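Local coordinates for protein N-terminal cyanobactin protease (Planktothrix agardhii NIES-596, PDB 4H6W) that probably cleaves peptide bonds as the subtilisin-like serine protease domain of a larger enzyme that takes part in maturing prenylagaramide cyanobactins, at residues K11-E16 and L238-K243; P250-N255 and E287-E292; V32-P37 and G89-V94; C24-D29 and E112-N117. One frame throughout, in Å; residues are numbered along the deposited sequence.

Contact 1. Residues K11-E16 and L238-K243; sequences KKLWSE and LSLQIK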
loop_
_atom_site.group_PDB
_atom_site.type_symbol
_atom_site.label_atom_id
_atom_site.label_comp_id
_atom_site.label_asym_id
_atom_site.label_seq_id
_atom_site.Cartn_x
_atom_site.Cartn_y
_atom_site.Cartn_z
ATOM N N LYS A 11 13.005 -1.091 11.760
ATOM C CA LYS A 11 13.979 -2.052 12.308
ATOM C C LYS A 11 13.488 -2.801 13.550
ATOM O O LYS A 11 13.623 -4.020 13.627
ATOM C CB LYS A 11 15.321 -1.384 12.598
ATOM C CG LYS A 11 16.180 -1.207 11.360
ATOM C CD LYS A 11 17.582 -0.729 11.690
ATOM C CE LYS A 11 18.417 -0.659 10.417
ATOM N NZ LYS A 11 19.782 -0.113 10.667
ATOM N N LYS A 12 12.915 -2.084 14.515
ATOM C CA LYS A 12 12.389 -2.729 15.719
ATOM C C LYS A 12 11.295 -3.716 15.349
ATOM O O LYS A 12 11.219 -4.804 15.925
ATOM C CB LYS A 12 11.864 -1.707 16.735
ATOM C CG LYS A 12 11.618 -2.295 18.124
ATOM C CD LYS A 12 10.499 -1.544 18.849
ATOM C CE LYS A 12 9.826 -2.365 19.955
ATOM N NZ LYS A 12 8.545 -1.779 20.479
ATOM N N LEU A 13 10.458 -3.335 14.381
ATOM C CA LEU A 13 9.388 -4.209 13.915
ATOM C C LEU A 13 9.952 -5.450 13.242
ATOM O O LEU A 13 9.551 -6.575 13.569
ATOM C CB LEU A 13 8.403 -3.461 13.004
ATOM C CG LEU A 13 7.130 -4.206 12.556
ATOM C CD1 LEU A 13 6.348 -4.872 13.703
ATOM C CD2 LEU A 13 6.235 -3.272 11.745
ATOM N N TRP A 14 10.889 -5.249 12.321
ATOM C CA TRP A 14 11.618 -6.371 11.701
ATOM C C TRP A 14 12.268 -7.338 12.692
ATOM O O TRP A 14 12.336 -8.539 12.437
ATOM C CB TRP A 14 12.689 -5.878 10.725
ATOM C CG TRP A 14 12.159 -5.455 9.392
ATOM C CD1 TRP A 14 10.977 -5.836 8.812
ATOM C CD2 TRP A 14 12.814 -4.604 8.451
ATOM N NE1 TRP A 14 10.856 -5.262 7.571
ATOM C CE2 TRP A 14 11.967 -4.499 7.323
ATOM C CE3 TRP A 14 14.035 -3.916 8.450
ATOM C CZ2 TRP A 14 12.300 -3.737 6.203
ATOM C CZ3 TRP A 14 14.368 -3.154 7.337
ATOM C CH2 TRP A 14 13.498 -3.067 6.228
ATOM N N SER A 15 12.749 -6.822 13.815
ATOM C CA SER A 15 13.386 -7.672 14.815
ATOM C C SER A 15 12.374 -8.648 15.411
ATOM O O SER A 15 12.747 -9.707 15.918
ATOM C CB SER A 15 14.071 -6.834 15.905
ATOM O OG SER A 15 13.136 -6.343 16.849
ATOM N N GLU A 16 11.094 -8.289 15.329
ATOM C CA GLU A 16 10.004 -9.174 15.764
ATOM C C GLU A 16 9.485 -10.082 14.634
ATOM O O GLU A 16 9.159 -11.241 14.869
ATOM C CB GLU A 16 8.855 -8.362 16.371
ATOM C CG GLU A 16 9.170 -7.671 17.699
ATOM C CD GLU A 16 9.170 -8.606 18.916
ATOM O OE1 GLU A 16 8.405 -9.600 18.946
ATOM O OE2 GLU A 16 9.937 -8.331 19.868
ATOM N N LEU A 238 -0.013 -7.588 10.849
ATOM C CA LEU A 238 -0.833 -8.796 10.893
ATOM C C LEU A 238 0.006 -10.004 11.323
ATOM O O LEU A 238 -0.480 -10.856 12.066
ATOM C CB LEU A 238 -1.533 -9.062 9.554
ATOM C CG LEU A 238 -2.700 -8.141 9.149
ATOM C CD1 LEU A 238 -3.041 -8.257 7.665
ATOM C CD2 LEU A 238 -3.937 -8.375 10.015
ATOM N N SER A 239 1.255 -10.069 10.865
ATOM C CA SER A 239 2.168 -11.169 11.225
ATOM C C SER A 239 2.479 -11.121 12.716
ATOM O O SER A 239 2.590 -12.168 13.369
ATOM C CB SER A 239 3.473 -11.080 10.436
ATOM O OG SER A 239 3.223 -11.026 9.037
ATOM N N LEU A 240 2.597 -9.893 13.237
ATOM C CA LEU A 240 2.879 -9.642 14.642
ATOM C C LEU A 240 1.728 -10.121 15.552
ATOM O O LEU A 240 1.964 -10.673 16.638
ATOM C CB LEU A 240 3.179 -8.161 14.843
ATOM C CG LEU A 240 3.482 -7.686 16.264
ATOM C CD1 LEU A 240 4.785 -8.294 16.766
ATOM C CD2 LEU A 240 3.543 -6.164 16.319
ATOM N N GLN A 241 0.494 -9.942 15.092
ATOM C CA GLN A 241 -0.674 -10.486 15.790
ATOM C C GLN A 241 -0.623 -12.016 15.874
ATOM O O GLN A 241 -0.928 -12.590 16.929
ATOM C CB GLN A 241 -1.980 -10.045 15.122
ATOM C CG GLN A 241 -2.239 -8.544 15.147
ATOM C CD GLN A 241 -3.628 -8.189 14.624
ATOM O OE1 GLN A 241 -3.955 -8.463 13.471
ATOM N NE2 GLN A 241 -4.454 -7.591 15.478
ATOM N N ILE A 242 -0.255 -12.673 14.768
ATOM C CA ILE A 242 -0.103 -14.136 14.767
ATOM C C ILE A 242 0.967 -14.518 15.791
ATOM O O ILE A 242 0.745 -15.376 16.644
ATOM C CB ILE A 242 0.317 -14.724 13.399
ATOM C CG1 ILE A 242 -0.459 -14.094 12.227
ATOM C CG2 ILE A 242 0.217 -16.243 13.427
ATOM C CD1 ILE A 242 -1.555 -14.931 11.607
ATOM N N LYS A 243 2.116 -13.851 15.715
ATOM C CA LYS A 243 3.224 -14.103 16.637
ATOM C C LYS A 243 2.766 -14.069 18.100
ATOM O O LYS A 243 3.254 -14.840 18.939
ATOM C CB LYS A 243 4.343 -13.093 16.410
ATOM C CG LYS A 243 5.657 -13.435 17.083
ATOM C CD LYS A 243 6.584 -12.229 17.021
ATOM C CE LYS A 243 7.944 -12.522 17.631
ATOM N NZ LYS A 243 8.665 -13.499 16.786
#
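K243 reaches from helix 223-243 to the backbone of E16, where NZ donates a hydrogen bond of 3.0 Å to E16 O. The ammonium lies in the plane of that carbonyl, at a C=O...N angle of 151°. Two features of the lysine chain put it there. CG stands anti to the backbone N and the chain runs extended as far as CE, and only the last bond turns (chi4 68°), bringing NZ round to the oxygen. The E16 side chain crosses this chain at about a right angle. Its bend at chi2 brings the carboxylate back over the lysine methylenes, OE1 lying 3.2 Å from K243 CE. OE1 and K243 NZ are 4.5 Å apart, beyond a salt bridge, though the opposite charges probably still attract.

Deeper in, the contact is apolar. L240 spreads its two methyls: CD2 meets L13 CD1 at 4.0 Å, while CD1 touches E16 CB at 4.1 Å. L13 also packs on I282 and I286 of helix 282-289 and on L236, which places the leucine pair among three helices. The short axes cross at 43° and approach to 10.7 Å, so side chains bridge the space between the backbones. The chemistry thus splits by depth: leucine methyls meet inside, and at the exposed edge a lysine binds a main-chain oxygen.

Contact 2. Residues P250-N255 and E287-E292; sequences PQKVKN and EHLTGE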
loop_
_atom_site.group_PDB
_atom_site.type_symbol
_atom_site.label_atom_id
_atom_site.label_comp_id
_atom_site.label_asym_id
_atom_site.label_seq_id
_atom_site.Cartn_x
_atom_site.Cartn_y
_atom_site.Cartn_z
ATOM N N PRO A 250 -7.292 -7.342 9.787
ATOM C CA PRO A 250 -6.897 -6.211 8.922
ATOM C C PRO A 250 -7.702 -4.929 9.116
ATOM O O PRO A 250 -7.167 -3.837 8.902
ATOM C CB PRO A 250 -7.084 -6.765 7.510
ATOM C CG PRO A 250 -6.957 -8.241 7.688
ATOM C CD PRO A 250 -7.642 -8.526 8.990
ATOM N N GLN A 251 -8.959 -5.049 9.530
ATOM C CA GLN A 251 -9.743 -3.860 9.871
ATOM C C GLN A 251 -9.251 -3.204 11.173
ATOM O O GLN A 251 -9.252 -1.987 11.274
ATOM C CB GLN A 251 -11.248 -4.160 9.888
ATOM C CG GLN A 251 -11.849 -4.143 8.487
ATOM C CD GLN A 251 -13.063 -5.042 8.306
ATOM O OE1 GLN A 251 -13.665 -5.524 9.275
ATOM N NE2 GLN A 251 -13.436 -5.272 7.051
ATOM N N LYS A 252 -8.806 -4.010 12.142
ATOM C CA LYS A 252 -8.132 -3.491 13.342
ATOM C C LYS A 252 -6.848 -2.798 12.936
ATOM O O LYS A 252 -6.492 -1.755 13.481
ATOM C CB LYS A 252 -7.766 -4.605 14.328
ATOM C CG LYS A 252 -8.761 -4.917 15.433
ATOM C CD LYS A 252 -8.002 -5.084 16.750
ATOM C CE LYS A 252 -8.313 -6.395 17.483
ATOM N NZ LYS A 252 -9.765 -6.697 17.725
ATOM N N VAL A 253 -6.139 -3.376 11.979
ATOM C CA VAL A 253 -4.853 -2.806 11.579
ATOM C C VAL A 253 -5.035 -1.451 10.897
ATOM O O VAL A 253 -4.289 -0.501 11.194
ATOM C CB VAL A 253 -4.011 -3.793 10.745
ATOM C CG1 VAL A 253 -2.767 -3.121 10.203
ATOM C CG2 VAL A 253 -3.651 -5.017 11.587
ATOM N N LYS A 254 -6.045 -1.341 10.033
ATOM C CA LYS A 254 -6.356 -0.048 9.401
ATOM C C LYS A 254 -6.507 1.076 10.443
ATOM O O LYS A 254 -5.880 2.128 10.329
ATOM C CB LYS A 254 -7.623 -0.144 8.552
ATOM C CG LYS A 254 -8.050 1.173 7.916
ATOM C CD LYS A 254 -9.320 1.024 7.092
ATOM C CE LYS A 254 -10.562 0.801 7.949
ATOM N NZ LYS A 254 -11.144 2.083 8.436
ATOM N N ASN A 255 -7.333 0.851 11.462
ATOM C CA ASN A 255 -7.616 1.902 12.444
ATOM C C ASN A 255 -6.421 2.217 13.342
ATOM O O ASN A 255 -6.209 3.373 13.711
ATOM C CB ASN A 255 -8.883 1.585 13.247
ATOM C CG ASN A 255 -10.138 1.514 12.365
ATOM O OD1 ASN A 255 -10.192 2.076 11.262
ATOM N ND2 ASN A 255 -11.148 0.813 12.851
ATOM N N GLU A 287 1.601 0.025 19.263
ATOM C CA GLU A 287 1.028 0.335 20.566
ATOM C C GLU A 287 -0.495 0.329 20.517
ATOM O O GLU A 287 -1.124 -0.310 21.348
ATOM C CB GLU A 287 1.551 1.672 21.090
ATOM C CG GLU A 287 1.096 1.994 22.509
ATOM C CD GLU A 287 1.846 3.164 23.141
ATOM O OE1 GLU A 287 3.104 3.113 23.229
ATOM O OE2 GLU A 287 1.177 4.131 23.574
ATOM N N HIS A 288 -1.077 1.020 19.534
ATOM C CA HIS A 288 -2.522 1.046 19.362
ATOM C C HIS A 288 -3.161 -0.308 19.046
ATOM O O HIS A 288 -4.290 -0.569 19.447
ATOM C CB HIS A 288 -2.898 2.055 18.292
ATOM C CG HIS A 288 -2.958 3.459 18.797
ATOM N ND1 HIS A 288 -2.527 4.533 18.058
ATOM C CD2 HIS A 288 -3.386 3.961 19.978
ATOM C CE1 HIS A 288 -2.690 5.639 18.759
ATOM N NE2 HIS A 288 -3.209 5.319 19.930
ATOM N N LEU A 289 -2.441 -1.160 18.316
ATOM C CA LEU A 289 -2.974 -2.446 17.892
ATOM C C LEU A 289 -2.839 -3.510 18.971
ATOM O O LEU A 289 -3.788 -4.247 19.268
ATOM C CB LEU A 289 -2.263 -2.898 16.631
ATOM C CG LEU A 289 -2.644 -4.266 16.068
ATOM C CD1 LEU A 289 -4.072 -4.236 15.535
ATOM C CD2 LEU A 289 -1.634 -4.670 14.984
ATOM N N THR A 290 -1.651 -3.595 19.546
ATOM C CA THR A 290 -1.373 -4.576 20.584
ATOM C C THR A 290 -1.353 -3.846 21.917
ATOM O O THR A 290 -1.727 -2.672 22.018
ATOM C CB THR A 290 -0.001 -5.253 20.340
ATOM O OG1 THR A 290 1.065 -4.311 20.570
ATOM C CG2 THR A 290 0.091 -5.787 18.897
ATOM N N GLY A 291 -0.896 -4.495 22.963
ATOM C CA GLY A 291 -0.670 -3.681 24.143
ATOM C C GLY A 291 0.608 -2.852 24.086
ATOM O O GLY A 291 0.676 -1.804 24.693
ATOM N N GLU A 292 1.593 -3.323 23.319
ATOM C CA GLU A 292 3.020 -3.090 23.584
ATOM C C GLU A 292 3.574 -1.727 23.243
ATOM O O GLU A 292 3.149 -1.106 22.280
ATOM C CB GLU A 292 3.868 -4.114 22.831
ATOM C CG GLU A 292 3.634 -5.569 23.180
ATOM C CD GLU A 292 4.404 -6.490 22.245
ATOM O OE1 GLU A 292 5.649 -6.580 22.376
ATOM O OE2 GLU A 292 3.767 -7.118 21.371
#
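Helix-to-helix packing in the C-terminal part of this protease chain brings L289, in the last turn of helix 282-289, against K252 and V253 of helix 250-259. L289 does the reaching: CG is anti to the backbone N (chi1 177°), which carries both methyls across to the other helix. CD1 lies over the backbone end of K252, 3.9 Å from K252 CB and 4.0 Å from K252 O. CD2 meets V253 CG2 at 4.0 Å, the methyl that V253 holds beside its own backbone N. Beyond CB the K252 chain bends away, and its NZ makes a long, weak ion pair with D249.

Just past L289 the helix stops. T290 leaves helical geometry and forms an ST turn in which E292 N donates to T290 OG1 at 3.0 Å, with an N-H...O angle of 158°. T290 OG1 also bonds to I286 O, and E292 forms a salt bridge with R244. V253 packs on A234 and L238 of helix 223-243, and L289 on Q241. No hydrogen bond crosses between 250-255 and 287-292; the segments meet through apolar packing of L289's methyls on V253 CG2 and K252 CB, which depends on shape and burial rather than directed bonds.

Contact 3. Residues V32-P37 and G89-V94; sequences VDQNHP and GLIVPV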
loop_
_atom_site.group_PDB
_atom_site.type_symbol
_atom_site.label_atom_id
_atom_site.label_comp_id
_atom_site.label_asym_id
_atom_site.label_seq_id
_atom_site.Cartn_x
_atom_site.Cartn_y
_atom_site.Cartn_z
ATOM N N VAL A 32 4.588 -8.145 -13.175
ATOM C CA VAL A 32 5.801 -8.145 -12.375
ATOM C C VAL A 32 6.884 -9.024 -12.996
ATOM O O VAL A 32 6.604 -10.132 -13.455
ATOM C CB VAL A 32 5.467 -8.683 -10.973
ATOM C CG1 VAL A 32 6.719 -8.930 -10.147
ATOM C CG2 VAL A 32 4.517 -7.725 -10.259
ATOM N N ASP A 33 8.122 -8.532 -13.016
ATOM C CA ASP A 33 9.258 -9.330 -13.506
ATOM C C ASP A 33 9.676 -10.340 -12.439
ATOM O O ASP A 33 10.472 -10.021 -11.557
ATOM C CB ASP A 33 10.442 -8.427 -13.868
ATOM C CG ASP A 33 11.659 -9.204 -14.363
ATOM O OD1 ASP A 33 11.599 -10.437 -14.533
ATOM O OD2 ASP A 33 12.702 -8.567 -14.594
ATOM N N GLN A 34 9.162 -11.560 -12.530
ATOM C CA GLN A 34 9.404 -12.542 -11.463
ATOM C C GLN A 34 10.819 -13.109 -11.432
ATOM O O GLN A 34 11.177 -13.819 -10.495
ATOM C CB GLN A 34 8.375 -13.669 -11.509
ATOM C CG GLN A 34 7.026 -13.233 -10.983
ATOM C CD GLN A 34 6.052 -14.377 -10.897
ATOM O OE1 GLN A 34 5.200 -14.544 -11.773
ATOM N NE2 GLN A 34 6.173 -15.183 -9.840
ATOM N N ASN A 35 11.602 -12.782 -12.459
ATOM C CA ASN A 35 12.979 -13.213 -12.577
ATOM C C ASN A 35 13.970 -12.250 -11.941
ATOM O O ASN A 35 15.167 -12.504 -11.969
ATOM C CB ASN A 35 13.356 -13.359 -14.045
ATOM C CG ASN A 35 12.607 -14.469 -14.745
ATOM O OD1 ASN A 35 12.187 -15.465 -14.129
ATOM N ND2 ASN A 35 12.457 -14.317 -16.061
ATOM N N HIS A 36 13.490 -11.133 -11.392
ATOM C CA HIS A 36 14.364 -10.187 -10.691
ATOM C C HIS A 36 15.013 -10.785 -9.429
ATOM O O HIS A 36 14.325 -11.404 -8.592
ATOM C CB HIS A 36 13.613 -8.898 -10.327
ATOM C CG HIS A 36 14.525 -7.730 -10.110
ATOM N ND1 HIS A 36 15.293 -7.585 -8.970
ATOM C CD2 HIS A 36 14.845 -6.689 -10.916
ATOM C CE1 HIS A 36 16.029 -6.491 -9.079
ATOM N NE2 HIS A 36 15.775 -5.927 -10.248
ATOM N N PRO A 37 16.333 -10.570 -9.257
ATOM C CA PRO A 37 17.041 -11.144 -8.108
ATOM C C PRO A 37 16.406 -10.844 -6.747
ATOM O O PRO A 37 16.622 -11.604 -5.796
ATOM C CB PRO A 37 18.418 -10.494 -8.190
ATOM C CG PRO A 37 18.590 -10.174 -9.635
ATOM C CD PRO A 37 17.231 -9.755 -10.094
ATOM N N GLY A 89 2.639 -13.540 -1.508
ATOM C CA GLY A 89 2.245 -12.502 -2.474
ATOM C C GLY A 89 1.441 -13.016 -3.667
ATOM O O GLY A 89 1.748 -14.080 -4.219
ATOM N N LEU A 90 0.412 -12.261 -4.059
ATOM C CA LEU A 90 -0.360 -12.526 -5.282
ATOM C C LEU A 90 -0.244 -11.372 -6.273
ATOM O O LEU A 90 -0.560 -10.231 -5.953
ATOM C CB LEU A 90 -1.833 -12.723 -4.967
ATOM C CG LEU A 90 -2.291 -13.797 -3.990
ATOM C CD1 LEU A 90 -3.801 -13.687 -3.852
ATOM C CD2 LEU A 90 -1.897 -15.187 -4.453
ATOM N N ILE A 91 0.208 -11.666 -7.481
ATOM C CA ILE A 91 0.246 -10.675 -8.531
ATOM C C ILE A 91 -1.059 -10.835 -9.308
ATOM O O ILE A 91 -1.394 -11.922 -9.773
ATOM C CB ILE A 91 1.482 -10.863 -9.429
ATOM C CG1 ILE A 91 2.766 -10.701 -8.607
ATOM C CG2 ILE A 91 1.481 -9.874 -10.579
ATOM C CD1 ILE A 91 3.868 -11.671 -9.012
ATOM N N VAL A 92 -1.817 -9.752 -9.393
ATOM C CA VAL A 92 -3.075 -9.745 -10.111
ATOM C C VAL A 92 -3.089 -8.513 -11.026
ATOM O O VAL A 92 -3.542 -7.441 -10.621
ATOM C CB VAL A 92 -4.246 -9.704 -9.123
ATOM C CG1 VAL A 92 -5.551 -10.004 -9.835
ATOM C CG2 VAL A 92 -4.001 -10.689 -7.994
ATOM N N PRO A 93 -2.585 -8.655 -12.263
ATOM C CA PRO A 93 -2.372 -7.484 -13.118
ATOM C C PRO A 93 -3.681 -6.795 -13.510
ATOM O O PRO A 93 -4.634 -7.465 -13.898
ATOM C CB PRO A 93 -1.686 -8.070 -14.367
ATOM C CG PRO A 93 -1.299 -9.461 -13.987
ATOM C CD PRO A 93 -2.342 -9.899 -13.000
ATOM N N VAL A 94 -3.724 -5.470 -13.398
ATOM C CA VAL A 94 -4.908 -4.705 -13.766
ATOM C C VAL A 94 -4.668 -3.782 -14.954
ATOM O O VAL A 94 -5.616 -3.189 -15.456
ATOM C CB VAL A 94 -5.497 -3.896 -12.585
ATOM C CG1 VAL A 94 -6.028 -4.832 -11.518
ATOM C CG2 VAL A 94 -4.474 -2.922 -12.004
#
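The amide of Q34 meets I91 through its carbon, Q34 CD standing 4.0 Å from I91 CD1, the two side chains coming from opposite directions. In this subtilisin-like alpha/beta fold, the contact sets a loop between strands 24-28 and 43-46 against strand 88-91 of the parallel sheet. The second flat group of the loop, the H36 ring, carries P37 CD on one face, 3.1 Å above the ring plane and offset toward the rim. The third, the D33 carboxylate, receives N35 N at OD1 from above its plane, 47° out of it. Further bonds fix both groups: H36 NE2 to G216 O, H36 ND1 to C38 N, and D33 OD2 to N214 N.

In the loop, D33 to H36 form a type I beta turn, closed by H36 N to D33 O at 3.2 Å, and D33 OD1 with N35 N makes an Asx turn.

Across the contact the main partners are V32 and I91, whose side chains lie obliquely to each other. With chi1 at -61°, I91 turns CG1 and CG2 together toward V32 CG2, which rests against both branches. I91 also packs on L44 of the neighbouring strand 43-46, and the V32 side chain lies about 6 Å from that of D29, the predicted charge-relay aspartate, close to the site without touching it. The tightest approach is methyl to methyl, V32 CG2 to I91 CG2 at 3.7 Å; the I91 methylene CG1 lies 3.8 Å from the same V32 CG2.

Contact 4. Residues C24-D29 and E112-N117; sequences CVAVLD and EQAVNN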
loop_
_atom_site.group_PDB
_atom_site.type_symbol
_atom_site.label_atom_id
_atom_site.label_comp_id
_atom_site.label_asym_id
_atom_site.label_seq_id
_atom_site.Cartn_x
_atom_site.Cartn_y
_atom_site.Cartn_z
ATOM N N CYS A 24 -1.295 -12.871 3.349
ATOM C CA CYS A 24 -1.220 -12.674 1.924
ATOM C C CYS A 24 -1.480 -11.239 1.539
ATOM O O CYS A 24 -2.464 -10.641 1.977
ATOM C CB CYS A 24 -2.217 -13.573 1.209
ATOM S SG CYS A 24 -2.003 -13.442 -0.570
ATOM N N VAL A 25 -0.576 -10.700 0.719
ATOM C CA VAL A 25 -0.708 -9.364 0.139
ATOM C C VAL A 25 -0.837 -9.489 -1.378
ATOM O O VAL A 25 0.013 -10.085 -2.028
ATOM C CB VAL A 25 0.498 -8.461 0.503
ATOM C CG1 VAL A 25 0.444 -7.132 -0.239
ATOM C CG2 VAL A 25 0.546 -8.202 2.003
ATOM N N ALA A 26 -1.917 -8.949 -1.929
ATOM C CA ALA A 26 -2.129 -8.962 -3.379
ATOM C C ALA A 26 -1.672 -7.640 -3.966
ATOM O O ALA A 26 -1.969 -6.587 -3.413
ATOM C CB ALA A 26 -3.593 -9.198 -3.700
ATOM N N VAL A 27 -0.942 -7.692 -5.076
ATOM C CA VAL A 27 -0.524 -6.471 -5.761
ATOM C C VAL A 27 -1.288 -6.356 -7.070
ATOM O O VAL A 27 -1.103 -7.168 -7.978
ATOM C CB VAL A 27 0.999 -6.417 -5.998
ATOM C CG1 VAL A 27 1.359 -5.154 -6.760
ATOM C CG2 VAL A 27 1.768 -6.492 -4.675
ATOM N N LEU A 28 -2.182 -5.369 -7.138
ATOM C CA LEU A 28 -2.973 -5.122 -8.337
ATOM C C LEU A 28 -2.349 -3.979 -9.112
ATOM O O LEU A 28 -2.472 -2.805 -8.742
ATOM C CB LEU A 28 -4.437 -4.825 -7.996
ATOM C CG LEU A 28 -5.346 -6.019 -7.698
ATOM C CD1 LEU A 28 -4.841 -6.876 -6.543
ATOM C CD2 LEU A 28 -6.749 -5.525 -7.417
ATOM N N ASP A 29 -1.670 -4.345 -10.194
ATOM C CA ASP A 29 -0.803 -3.433 -10.916
ATOM C C ASP A 29 -0.496 -4.028 -12.292
ATOM O O ASP A 29 -1.286 -4.825 -12.813
ATOM C CB ASP A 29 0.483 -3.240 -10.120
ATOM C CG ASP A 29 1.114 -1.895 -10.355
ATOM O OD1 ASP A 29 0.987 -1.043 -9.444
ATOM O OD2 ASP A 29 1.717 -1.690 -11.444
ATOM N N GLU A 112 -12.072 -8.758 -6.568
ATOM C CA GLU A 112 -12.871 -9.957 -6.339
ATOM C C GLU A 112 -11.998 -11.213 -6.364
ATOM O O GLU A 112 -12.137 -12.102 -5.521
ATOM C CB GLU A 112 -14.015 -10.066 -7.347
ATOM C CG GLU A 112 -14.935 -11.269 -7.105
ATOM C CD GLU A 112 -16.042 -11.394 -8.146
ATOM O OE1 GLU A 112 -15.723 -11.601 -9.341
ATOM O OE2 GLU A 112 -17.232 -11.292 -7.768
ATOM N N GLN A 113 -11.086 -11.267 -7.320
ATOM C CA GLN A 113 -10.214 -12.422 -7.456
ATOM C C GLN A 113 -9.206 -12.499 -6.304
ATOM O O GLN A 113 -8.969 -13.589 -5.751
ATOM C CB GLN A 113 -9.510 -12.416 -8.806
ATOM C CG GLN A 113 -8.938 -13.771 -9.165
ATOM C CD GLN A 113 -8.271 -13.789 -10.525
ATOM O OE1 GLN A 113 -7.971 -12.732 -11.097
ATOM N NE2 GLN A 113 -8.033 -15.000 -11.059
ATOM N N ALA A 114 -8.645 -11.344 -5.933
ATOM C CA ALA A 114 -7.726 -11.257 -4.797
ATOM C C ALA A 114 -8.393 -11.780 -3.531
ATOM O O ALA A 114 -7.793 -12.549 -2.779
ATOM C CB ALA A 114 -7.243 -9.831 -4.597
ATOM N N VAL A 115 -9.644 -11.388 -3.309
ATOM C CA VAL A 115 -10.376 -11.844 -2.127
ATOM C C VAL A 115 -10.599 -13.364 -2.126
ATOM O O VAL A 115 -10.306 -14.036 -1.140
ATOM C CB VAL A 115 -11.706 -11.090 -1.956
ATOM C CG1 VAL A 115 -12.517 -11.695 -0.813
ATOM C CG2 VAL A 115 -11.434 -9.618 -1.684
ATOM N N ASN A 116 -11.081 -13.906 -3.241
ATOM C CA ASN A 116 -11.363 -15.341 -3.311
ATOM C C ASN A 116 -10.110 -16.221 -3.240
ATOM O O ASN A 116 -10.204 -17.418 -2.998
ATOM C CB ASN A 116 -12.221 -15.671 -4.540
ATOM C CG ASN A 116 -13.552 -14.917 -4.551
ATOM O OD1 ASN A 116 -14.089 -14.523 -3.508
ATOM N ND2 ASN A 116 -14.087 -14.708 -5.739
ATOM N N ASN A 117 -8.938 -15.625 -3.450
ATOM C CA ASN A 117 -7.683 -16.362 -3.355
ATOM C C ASN A 117 -6.955 -16.146 -2.017
ATOM O O ASN A 117 -5.783 -16.513 -1.855
ATOM C CB ASN A 117 -6.795 -16.065 -4.571
ATOM C CG ASN A 117 -7.323 -16.726 -5.847
ATOM O OD1 ASN A 117 -6.846 -17.800 -6.242
ATOM N ND2 ASN A 117 -8.332 -16.106 -6.480
#
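Helix 104-116 faces strand 24-28 through A114, which meets A26 and L28. Its last turn begins at E112, whose O accepts the backbone N of N116. Q113 offers its carbonyl to N117 further along. Next, A114 points its methyl at the strand: CB is 3.8 Å from A26 CB, and L28 CD1 adds a looser touch to the same A114 CB at 4.3 Å. With only a methyl on each side, A26 and A114 let the backbones come close, their CA atoms 6.2 Å apart. V115 points away from the strand and packs on I122. N117 leaves the helix and folds its side chain back: chi1 of -72° holds CG beside the backbone N, and ND2 donates to Q113 O at 2.7 Å, nearly straight at 165°. Q113 O lies close to the plane of the N117 amide, although ND2 is tilted 31° from the plane of the Q113 carbonyl.

On the strand, L28 leads into D29, the predicted charge-relay residue, whose OD2 bonds to H64 ND1. The helix belongs to a beta-alpha-beta crossover from strand 88-91 to strand 121-124, passing over strand 24-28 between them, while V25 and V27 pack on helix 63-73.

How the contacts relate
Contacts 3 and 4 are buried and share the central parallel sheet: strands 88-91 and 24-28 are neighbours in it, joined by a probable hydrogen bond from V27 N to L90 O. Contacts 1 and 2 are partly buried, among helices 10-16, 223-243, 250-259 and 282-289, and touch each other where L238 and Q241 meet P250, V253 and L289. Contacts 2 and 3 lie on opposite sides of the chain's centre. Chemistry follows place. Apolar packing is common to all four, but only contact 1, with its solvent-exposed lysine and glutamate, has a hydrogen bond between its segments. Contact 4 contains the predicted catalytic aspartate and contact 3 lies near it; contacts 1 and 2 are away from the site.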